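Local coordinates for protein hemin degrading factor (Pseudomonas aeruginosa, PDB 4MF9) that binds heme and probably both carries it within the bacterial cell and degrades it, at residues A[125-130]-A[142-147]; A[206-211]-A[312-317]; A[243-248]-A[303-308]. All blocks are in the same frame, centred on the assembly; numbering follows the deposited sequence.

Contact 1. Residues A[125-130]-A[142-147]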
loop_
_atom_site.group_PDB
_atom_site.type_symbol
_atom_site.label_atom_id
_atom_site.label_comp_id
_atom_site.label_asym_id
_atom_site.label_seq_id
_atom_site.Cartn_x
_atom_site.Cartn_y
_atom_site.Cartn_z
ATOM N N ASN A 125 -13.640 -6.551 0.154
ATOM C CA ASN A 125 -14.768 -7.358 -0.294
ATOM C C ASN A 125 -14.676 -8.846 0.031
ATOM O O ASN A 125 -15.590 -9.426 0.628
ATOM C CB ASN A 125 -14.981 -7.187 -1.792
ATOM C CG ASN A 125 -16.197 -7.941 -2.286
ATOM O OD1 ASN A 125 -17.286 -7.800 -1.734
ATOM N ND2 ASN A 125 -16.014 -8.761 -3.306
ATOM N N ALA A 126 -13.582 -9.467 -0.384
ATOM C CA ALA A 126 -13.426 -10.897 -0.188
ATOM C C ALA A 126 -12.044 -11.192 0.371
ATOM O O ALA A 126 -11.081 -10.447 0.114
ATOM C CB ALA A 126 -13.645 -11.632 -1.487
ATOM N N VAL A 127 -11.957 -12.275 1.136
ATOM C CA VAL A 127 -10.710 -12.668 1.786
ATOM C C VAL A 127 -10.552 -14.189 1.730
ATOM O O VAL A 127 -11.503 -14.936 2.012
ATOM C CB VAL A 127 -10.667 -12.161 3.241
ATOM C CG1 VAL A 127 -11.984 -12.455 3.953
ATOM C CG2 VAL A 127 -9.504 -12.773 3.988
ATOM N N PHE A 128 -9.362 -14.645 1.340
ATOM C CA PHE A 128 -9.088 -16.074 1.195
ATOM C C PHE A 128 -7.855 -16.484 1.982
ATOM O O PHE A 128 -6.911 -15.707 2.138
ATOM C CB PHE A 128 -8.877 -16.430 -0.283
ATOM C CG PHE A 128 -10.062 -16.111 -1.153
ATOM C CD1 PHE A 128 -10.228 -14.835 -1.684
ATOM C CD2 PHE A 128 -11.010 -17.086 -1.440
ATOM C CE1 PHE A 128 -11.325 -14.539 -2.479
ATOM C CE2 PHE A 128 -12.105 -16.800 -2.238
ATOM C CZ PHE A 128 -12.263 -15.521 -2.758
ATOM N N ALA A 129 -7.871 -17.711 2.487
ATOM C CA ALA A 129 -6.692 -18.286 3.106
ATOM C C ALA A 129 -6.169 -19.305 2.122
ATOM O O ALA A 129 -6.883 -20.255 1.768
ATOM C CB ALA A 129 -7.057 -18.960 4.424
ATOM N N ILE A 130 -4.950 -19.100 1.685
ATOM C CA ILE A 130 -4.307 -19.947 0.721
ATOM C C ILE A 130 -3.242 -20.846 1.390
ATOM O O ILE A 130 -2.467 -20.394 2.167
ATOM C CB ILE A 130 -3.700 -19.099 -0.399
ATOM C CG1 ILE A 130 -4.775 -18.259 -1.074
ATOM C CG2 ILE A 130 -2.982 -19.938 -1.413
ATOM C CD1 ILE A 130 -4.312 -17.460 -2.247
ATOM N N ILE A 142 -2.929 -15.050 3.773
ATOM C CA ILE A 142 -4.279 -14.464 3.806
ATOM C C ILE A 142 -4.334 -13.354 2.770
ATOM O O ILE A 142 -3.503 -12.534 2.780
ATOM C CB ILE A 142 -4.614 -13.911 5.200
ATOM C CG1 ILE A 142 -4.513 -15.009 6.269
ATOM C CG2 ILE A 142 -5.934 -13.218 5.200
ATOM C CD1 ILE A 142 -5.424 -16.142 6.006
ATOM N N GLN A 143 -5.259 -13.412 1.836
ATOM C CA GLN A 143 -5.272 -12.434 0.781
ATOM C C GLN A 143 -6.631 -11.739 0.640
ATOM O O GLN A 143 -7.619 -12.381 0.524
ATOM C CB GLN A 143 -4.808 -12.994 -0.567
ATOM C CG GLN A 143 -3.518 -13.799 -0.526
ATOM C CD GLN A 143 -2.882 -14.101 -1.889
ATOM O OE1 GLN A 143 -3.372 -13.764 -2.902
ATOM N NE2 GLN A 143 -1.756 -14.705 -1.845
ATOM N N VAL A 144 -6.620 -10.422 0.619
ATOM C CA VAL A 144 -7.847 -9.630 0.609
ATOM C C VAL A 144 -8.013 -8.916 -0.727
ATOM O O VAL A 144 -7.040 -8.374 -1.272
ATOM C CB VAL A 144 -7.834 -8.580 1.759
ATOM C CG1 VAL A 144 -9.093 -7.712 1.707
ATOM C CG2 VAL A 144 -7.736 -9.280 3.110
ATOM N N PHE A 145 -9.249 -8.883 -1.230
ATOM C CA PHE A 145 -9.559 -8.246 -2.511
ATOM C C PHE A 145 -10.724 -7.257 -2.430
ATOM O O PHE A 145 -11.626 -7.417 -1.595
ATOM C CB PHE A 145 -9.816 -9.325 -3.571
ATOM C CG PHE A 145 -8.650 -10.253 -3.749
ATOM C CD1 PHE A 145 -7.628 -9.939 -4.639
ATOM C CD2 PHE A 145 -8.549 -11.416 -2.990
ATOM C CE1 PHE A 145 -6.533 -10.775 -4.790
ATOM C CE2 PHE A 145 -7.445 -12.259 -3.137
ATOM C CZ PHE A 145 -6.440 -11.932 -4.037
ATOM N N ASP A 146 -10.691 -6.228 -3.282
ATOM C CA ASP A 146 -11.692 -5.154 -3.233
ATOM C C ASP A 146 -12.924 -5.433 -4.107
ATOM O O ASP A 146 -13.039 -6.508 -4.690
ATOM C CB ASP A 146 -11.074 -3.764 -3.532
ATOM C CG ASP A 146 -10.567 -3.613 -4.963
ATOM O OD1 ASP A 146 -11.019 -4.338 -5.868
ATOM O OD2 ASP A 146 -9.704 -2.729 -5.192
ATOM N N GLN A 147 -13.798 -4.456 -4.249
ATOM C CA GLN A 147 -15.006 -4.635 -4.980
ATOM C C GLN A 147 -14.793 -4.989 -6.433
ATOM O O GLN A 147 -15.687 -5.495 -7.073
ATOM C CB GLN A 147 -15.854 -3.412 -4.872
ATOM C CG GLN A 147 -17.167 -3.726 -4.292
ATOM C CD GLN A 147 -17.021 -4.178 -2.933
ATOM O OE1 GLN A 147 -17.592 -5.147 -2.567
ATOM N NE2 GLN A 147 -16.242 -3.484 -2.174
#
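Residues 125-130 and 142-147 run antiparallel, their strand axes 4.7 Å apart, with the hydrogen-bonded pairs A126-F145 and F128-Q143 alternating with the non-hydrogen-bonded pairs V127-V144 and A129-I142. At one end N125 and A126 both face F145 in a classic beta bulge. The carbonyl F145 O is gripped by two donors, N125 N at 2.8 Å in the carbonyl plane and A126 N at 3.1 Å, tilted 26° from it.

A126, F128, Q143 and F145 occupy one face. There the F128 and F145 side chains cross at about a right angle, CD2 of F145 lying 4.0 Å from F128 CD1, at the edge of the F128 ring. I130 sets CD1 against the amide of Q143, 3.7 Å from Q143 CD, while Q143 NE2 bonds to S141. On the other face V127 and I142 point the same way, with V127 CG2 3.8 Å from I142 CG2, and the second torsion of I142 (chi2 -59°) puts its CD1 against A129 CB at 3.6 Å.

The pair is a beta hairpin inside a large antiparallel sheet: strand 59-62 flanks 124-133, strand 151-157 flanks 138-146, and helix 47-52 packs against F128 and F145.

Contact 2. Residues A[206-211]-A[312-317]. With HEM (protoporphyrin IX containing Fe), chain C.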
loop_
_atom_site.group_PDB
_atom_site.type_symbol
_atom_site.label_atom_id
_atom_site.label_comp_id
_atom_site.label_asym_id
_atom_site.label_seq_id
_atom_site.Cartn_x
_atom_site.Cartn_y
_atom_site.Cartn_z
ATOM N N GLU A 206 -4.856 29.671 1.388
ATOM C CA GLU A 206 -5.149 30.146 2.720
ATOM C C GLU A 206 -5.336 29.023 3.713
ATOM O O GLU A 206 -4.693 28.991 4.728
ATOM C CB GLU A 206 -6.373 31.063 2.694
ATOM C CG GLU A 206 -6.657 31.657 4.044
ATOM C CD GLU A 206 -7.724 32.769 4.044
ATOM O OE1 GLU A 206 -8.182 33.222 2.983
ATOM O OE2 GLU A 206 -8.057 33.132 5.143
ATOM N N GLY A 207 -6.133 28.039 3.326
ATOM C CA GLY A 207 -6.323 26.842 4.124
ATOM C C GLY A 207 -5.041 26.048 4.318
ATOM O O GLY A 207 -4.814 25.482 5.396
ATOM N N TRP A 208 -4.207 26.002 3.279
ATOM C CA TRP A 208 -2.922 25.294 3.342
ATOM C C TRP A 208 -2.039 25.884 4.436
ATOM O O TRP A 208 -1.516 25.160 5.284
ATOM C CB TRP A 208 -2.191 25.374 1.993
ATOM C CG TRP A 208 -0.989 24.440 1.873
ATOM C CD1 TRP A 208 0.111 24.389 2.692
ATOM C CD2 TRP A 208 -0.773 23.454 0.855
ATOM N NE1 TRP A 208 0.986 23.422 2.250
ATOM C CE2 TRP A 208 0.464 22.832 1.126
ATOM C CE3 TRP A 208 -1.509 23.035 -0.257
ATOM C CZ2 TRP A 208 0.985 21.818 0.315
ATOM C CZ3 TRP A 208 -0.992 22.031 -1.059
ATOM C CH2 TRP A 208 0.242 21.432 -0.770
ATOM N N ALA A 209 -1.898 27.190 4.423
ATOM C CA ALA A 209 -1.132 27.929 5.402
ATOM C C ALA A 209 -1.692 27.697 6.834
ATOM O O ALA A 209 -0.974 27.719 7.773
ATOM C CB ALA A 209 -1.160 29.398 5.039
ATOM N N ALA A 210 -2.978 27.452 6.934
ATOM C CA ALA A 210 -3.680 27.242 8.195
ATOM C C ALA A 210 -3.699 25.788 8.726
ATOM O O ALA A 210 -4.085 25.518 9.836
ATOM C CB ALA A 210 -5.074 27.821 8.079
ATOM N N LEU A 211 -3.143 24.858 7.972
ATOM C CA LEU A 211 -3.174 23.455 8.340
ATOM C C LEU A 211 -2.619 23.201 9.679
ATOM O O LEU A 211 -1.631 23.731 10.009
ATOM C CB LEU A 211 -2.379 22.669 7.331
ATOM C CG LEU A 211 -3.320 22.159 6.287
ATOM C CD1 LEU A 211 -2.597 21.777 5.019
ATOM C CD2 LEU A 211 -4.093 20.995 6.885
ATOM N N ARG A 312 5.566 20.730 1.519
ATOM C CA ARG A 312 5.686 21.218 2.856
ATOM C C ARG A 312 4.302 21.610 3.406
ATOM O O ARG A 312 3.610 22.393 2.813
ATOM C CB ARG A 312 6.696 22.364 2.996
ATOM C CG ARG A 312 7.894 22.345 2.073
ATOM C CD ARG A 312 8.774 23.583 2.235
ATOM N NE ARG A 312 9.956 23.475 1.442
ATOM C CZ ARG A 312 10.040 23.855 0.193
ATOM N NH1 ARG A 312 9.017 24.412 -0.392
ATOM N NH2 ARG A 312 11.152 23.656 -0.464
ATOM N N LYS A 313 3.930 21.042 4.518
ATOM C CA LYS A 313 2.655 21.302 5.134
ATOM C C LYS A 313 2.829 21.777 6.593
ATOM O O LYS A 313 3.509 21.178 7.341
ATOM C CB LYS A 313 1.764 20.055 5.097
ATOM C CG LYS A 313 1.712 19.274 3.815
ATOM C CD LYS A 313 0.604 18.231 3.808
ATOM C CE LYS A 313 1.179 16.834 3.930
ATOM N NZ LYS A 313 1.626 16.203 2.677
ATOM N N PRO A 314 2.202 22.879 6.956
ATOM C CA PRO A 314 2.211 23.352 8.330
ATOM C C PRO A 314 1.420 22.372 9.192
ATOM O O PRO A 314 0.621 21.676 8.691
ATOM C CB PRO A 314 1.441 24.668 8.288
ATOM C CG PRO A 314 1.054 24.884 6.941
ATOM C CD PRO A 314 1.328 23.687 6.120
ATOM N N SER A 315 1.704 22.372 10.478
ATOM C CA SER A 315 0.960 21.543 11.413
ATOM C C SER A 315 1.257 22.055 12.816
ATOM O O SER A 315 2.165 22.872 12.999
ATOM C CB SER A 315 1.373 20.073 11.291
ATOM O OG SER A 315 2.628 19.835 11.906
ATOM N N THR A 316 0.546 21.539 13.801
ATOM C CA THR A 316 0.729 21.912 15.188
ATOM C C THR A 316 2.119 21.605 15.660
ATOM O O THR A 316 2.599 22.240 16.530
ATOM C CB THR A 316 -0.284 21.229 16.120
ATOM O OG1 THR A 316 -0.257 19.826 15.881
ATOM C CG2 THR A 316 -1.618 21.696 15.833
ATOM N N ASP A 317 2.752 20.577 15.100
ATOM C CA ASP A 317 4.123 20.227 15.459
ATOM C C ASP A 317 5.110 20.932 14.538
ATOM O O ASP A 317 6.314 20.662 14.574
ATOM C CB ASP A 317 4.333 18.712 15.398
ATOM C CG ASP A 317 3.180 17.937 16.009
ATOM O OD1 ASP A 317 2.849 16.846 15.487
ATOM O OD2 ASP A 317 2.601 18.423 17.009
HETATM C CHA HEM C . 1.077 10.563 8.249
HETATM C CHB HEM C . 1.765 8.806 12.592
HETATM C CHC HEM C . -2.823 7.371 12.680
HETATM C CHD HEM C . -3.034 8.105 7.954
HETATM C C1A HEM C . 1.632 10.280 9.464
HETATM C C2A HEM C . 2.908 10.720 9.916
HETATM C C3A HEM C . 3.077 10.246 11.127
HETATM C C4A HEM C . 1.948 9.478 11.412
HETATM C CMA HEM C . 4.298 10.449 11.979
HETATM C CAA HEM C . 3.890 11.591 9.216
HETATM C CBA HEM C . 4.456 12.794 10.013
HETATM C CGA HEM C . 3.369 13.800 10.125
HETATM O O1A HEM C . 3.124 14.360 11.190
HETATM O O2A HEM C . 2.736 14.034 9.131
HETATM C C1B HEM C . 0.525 8.291 12.944
HETATM C C2B HEM C . 0.350 7.762 14.231
HETATM C C3B HEM C . -0.924 7.354 14.314
HETATM C C4B HEM C . -1.531 7.651 12.997
HETATM C CMB HEM C . 1.388 7.713 15.313
HETATM C CAB HEM C . -1.493 6.749 15.555
HETATM C CBB HEM C . -2.458 5.882 15.602
HETATM C C1C HEM C . -3.308 7.447 11.428
HETATM C C2C HEM C . -4.605 7.152 11.060
HETATM C C3C HEM C . -4.688 7.358 9.717
HETATM C C4C HEM C . -3.415 7.782 9.241
HETATM C CMC HEM C . -5.708 6.716 11.975
HETATM C CAC HEM C . -5.872 7.157 8.917
HETATM C CBC HEM C . -5.718 7.192 7.626
HETATM C C1D HEM C . -1.912 8.879 7.628
HETATM C C2D HEM C . -1.636 9.453 6.275
HETATM C C3D HEM C . -0.503 10.139 6.393
HETATM C C4D HEM C . -0.084 9.980 7.789
HETATM C CMD HEM C . -2.430 9.338 4.992
HETATM C CAD HEM C . 0.195 10.897 5.293
HETATM C CBD HEM C . -0.072 12.390 5.478
HETATM C CGD HEM C . 0.206 13.339 4.352
HETATM O O1D HEM C . 0.882 14.304 4.641
HETATM O O2D HEM C . -0.230 13.214 3.218
HETATM N NA HEM C . 1.057 9.505 10.399
HETATM N NB HEM C . -0.607 8.223 12.228
HETATM N NC HEM C . -2.644 7.820 10.334
HETATM N ND HEM C . -0.950 9.223 8.470
HETATM FE FE HEM C . -0.827 8.784 10.251
#
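P314, L211 and W208 carry this contact, the proline ring sitting against the last turn of helix 201-210. P314 CG lies 3.1 Å from the carbonyl W208 O and 3.6 Å from A209 O, and P314 CD approaches W208 CD1 at 3.7 Å, the two side chains crossing at about a right angle. L211, just beyond the helical turn, adds its CB to the same ring, 4.0 Å from P314 CD.

The indole makes the one hydrogen bond between the segments. The first torsion of W208 sets CG anti to the backbone N (chi1 -168°). At the end of strand 307-313, W208 NE1 donates to R312 O at 2.9 Å. The acceptor lies only 4° out of the indole plane, and the nitrogen lies in the carbonyl plane, a geometry that favours this rotation of the ring. Helix 201-210 is thus fastened to the end of a strand in the nine-stranded antiparallel sheet to which both HemS/ChuX domains contribute, at the rim of the heme pocket. F217 meets W208 edge-to-face and also makes a cation-pi contact with K313, a heme-binding residue. From its place next to P314, K313 sends its side chain away from the helix toward a heme propionate, with E324 as a salt-bridge partner; the detailed geometry at the propionate is doubtful. R312 takes another course, its guanidinium forming salt bridges with E355 and E241.

Contact 3. Residues A[243-248]-A[303-308]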
loop_
_atom_site.group_PDB
_atom_site.type_symbol
_atom_site.label_atom_id
_atom_site.label_comp_id
_atom_site.label_asym_id
_atom_site.label_seq_id
_atom_site.Cartn_x
_atom_site.Cartn_y
_atom_site.Cartn_z
ATOM N N LEU A 243 10.078 17.961 -8.746
ATOM C CA LEU A 243 11.454 17.486 -8.786
ATOM C C LEU A 243 11.711 16.570 -9.981
ATOM O O LEU A 243 10.784 15.963 -10.536
ATOM C CB LEU A 243 11.787 16.719 -7.507
ATOM C CG LEU A 243 11.558 17.453 -6.195
ATOM C CD1 LEU A 243 11.756 16.502 -5.025
ATOM C CD2 LEU A 243 12.473 18.676 -6.075
ATOM N N ASP A 244 12.962 16.447 -10.374
ATOM C CA ASP A 244 13.299 15.542 -11.443
ATOM C C ASP A 244 12.933 14.126 -10.949
ATOM O O ASP A 244 13.291 13.766 -9.929
ATOM C CB ASP A 244 14.780 15.622 -11.729
ATOM C CG ASP A 244 15.195 14.710 -12.841
ATOM O OD1 ASP A 244 15.303 15.195 -13.953
ATOM O OD2 ASP A 244 15.404 13.555 -12.580
ATOM N N ASN A 245 12.199 13.389 -11.738
ATOM C CA ASN A 245 11.723 12.071 -11.335
ATOM C C ASN A 245 12.809 11.131 -10.838
ATOM O O ASN A 245 12.551 10.265 -10.000
ATOM C CB ASN A 245 10.949 11.423 -12.476
ATOM C CG ASN A 245 9.600 12.061 -12.689
ATOM O OD1 ASN A 245 9.054 12.706 -11.790
ATOM N ND2 ASN A 245 9.045 11.882 -13.881
ATOM N N GLY A 246 14.026 11.300 -11.355
ATOM C CA GLY A 246 15.120 10.416 -10.992
ATOM C C GLY A 246 15.698 10.719 -9.626
ATOM O O GLY A 246 16.524 9.969 -9.117
ATOM N N ASP A 247 15.341 11.854 -9.042
ATOM C CA ASP A 247 15.823 12.228 -7.715
ATOM C C ASP A 247 15.381 11.268 -6.593
ATOM O O ASP A 247 16.044 11.159 -5.618
ATOM C CB ASP A 247 15.494 13.699 -7.364
ATOM C CG ASP A 247 16.402 14.710 -8.072
ATOM O OD1 ASP A 247 17.325 14.269 -8.726
ATOM O OD2 ASP A 247 16.206 15.921 -7.962
ATOM N N LEU A 248 14.195 10.678 -6.709
ATOM C CA LEU A 248 13.680 9.844 -5.631
ATOM C C LEU A 248 14.633 8.705 -5.262
ATOM O O LEU A 248 14.906 8.487 -4.084
ATOM C CB LEU A 248 12.293 9.299 -5.979
ATOM C CG LEU A 248 11.677 8.348 -4.947
ATOM C CD1 LEU A 248 11.484 8.992 -3.584
ATOM C CD2 LEU A 248 10.382 7.826 -5.486
ATOM N N THR A 303 9.945 3.746 -13.656
ATOM C CA THR A 303 9.380 4.175 -14.935
ATOM C C THR A 303 7.903 4.525 -14.847
ATOM O O THR A 303 7.348 5.145 -15.753
ATOM C CB THR A 303 9.569 3.091 -16.006
ATOM O OG1 THR A 303 9.437 1.806 -15.390
ATOM C CG2 THR A 303 10.956 3.203 -16.623
ATOM N N GLY A 304 7.262 4.123 -13.755
ATOM C CA GLY A 304 5.844 4.379 -13.584
ATOM C C GLY A 304 5.600 5.738 -12.969
ATOM O O GLY A 304 4.458 6.220 -12.947
ATOM N N ILE A 305 6.678 6.351 -12.481
ATOM C CA ILE A 305 6.624 7.674 -11.845
ATOM C C ILE A 305 6.467 8.779 -12.875
ATOM O O ILE A 305 7.359 9.003 -13.690
ATOM C CB ILE A 305 7.903 7.963 -11.030
ATOM C CG1 ILE A 305 8.062 6.947 -9.899
ATOM C CG2 ILE A 305 7.853 9.365 -10.435
ATOM C CD1 ILE A 305 9.353 7.129 -9.095
ATOM N N ALA A 306 5.338 9.476 -12.836
ATOM C CA ALA A 306 5.090 10.569 -13.770
ATOM C C ALA A 306 5.488 11.921 -13.186
ATOM O O ALA A 306 5.999 12.776 -13.907
ATOM C CB ALA A 306 3.652 10.597 -14.188
ATOM N N GLU A 307 5.214 12.126 -11.896
ATOM C CA GLU A 307 5.581 13.377 -11.217
ATOM C C GLU A 307 6.145 13.100 -9.838
ATOM O O GLU A 307 5.737 12.148 -9.159
ATOM C CB GLU A 307 4.381 14.306 -11.042
ATOM C CG GLU A 307 3.516 14.504 -12.251
ATOM C CD GLU A 307 2.216 15.212 -11.914
ATOM O OE1 GLU A 307 2.208 16.089 -11.010
ATOM O OE2 GLU A 307 1.204 14.888 -12.566
ATOM N N LEU A 308 7.068 13.959 -9.425
ATOM C CA LEU A 308 7.719 13.850 -8.132
ATOM C C LEU A 308 7.725 15.238 -7.498
ATOM O O LEU A 308 8.241 16.203 -8.095
ATOM C CB LEU A 308 9.163 13.356 -8.299
ATOM C CG LEU A 308 9.828 13.173 -6.935
ATOM C CD1 LEU A 308 9.031 12.126 -6.102
ATOM C CD2 LEU A 308 11.286 12.796 -7.063
HETATM O O HOH W 1 8.445 15.279 -11.429
#
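N245 and L308 meet through their torsions: in N245 CG stands anti to the carbonyl carbon (chi1 -73°), and in L308 CG is anti to the backbone N (chi1 -177°), while the second torsion of L308 (chi2 60°) leaves CD2 as the methyl extended from CA. In the bend of residues 243-248, L308 CD2 lies 3.6 Å from both D244 O and L248 N, and CB of L248 is close by at 3.8 Å. CB of L243 adds a further apolar contact with the same methyl. L248 in turn meets I305, CD2 against CD1, the two side chains crossing at about a right angle.

The polar half centres on the N245 amide. Its ND2 donates to A306 O at 3.2 Å; the acceptor lies near the amide plane, but the nitrogen sits well above the carbonyl plane. On the other side of the amide, N245 OD1 is 2.7 Å from a water that accepts from L308 N at 2.8 Å and also lies within hydrogen-bonding distance of L243 O. Direct backbone pairing is left to L243 N, which donates to L308 O.

D244 opens a type I turn ending at D247, and its OD2 accepts from G246 N, a capping bond in the turn that leads into helix 247-258. Strand 240-243 is the edge strand beside 307-313 here, and A306 and E307 form a classic bulge opposite F326 on the next strand. W323 packs on L243 and L308. The chemistry implies two unlike sides: L243, L248, I305 and L308 join helix start to sheet through apolar groups, while N245 and a water bridge peptide groups beside the turn and the loop before strand 307-313.

Overall arrangement
Contact 1 lies in one large antiparallel sheet, and contacts 2 and 3 meet at a strand of the other. Contact 1 closes first along the chain, as a local hairpin in the N-terminal HemS/ChuX domain; its centre lies 38 Å from that of contact 2 and 32 Å from that of contact 3, on the opposite side of the chain's centre. Contacts 2 and 3 both use strand 307-313, one at each end, with centres 25 Å apart, and contact 3 is nested inside the loop closed by contact 2. That strand therefore ties helix 201-210 at its heme-side end and the start of helix 247-258 at its beginning. Contact 1 lies away from the heme, although its domain also supplies pocket residues such as R118.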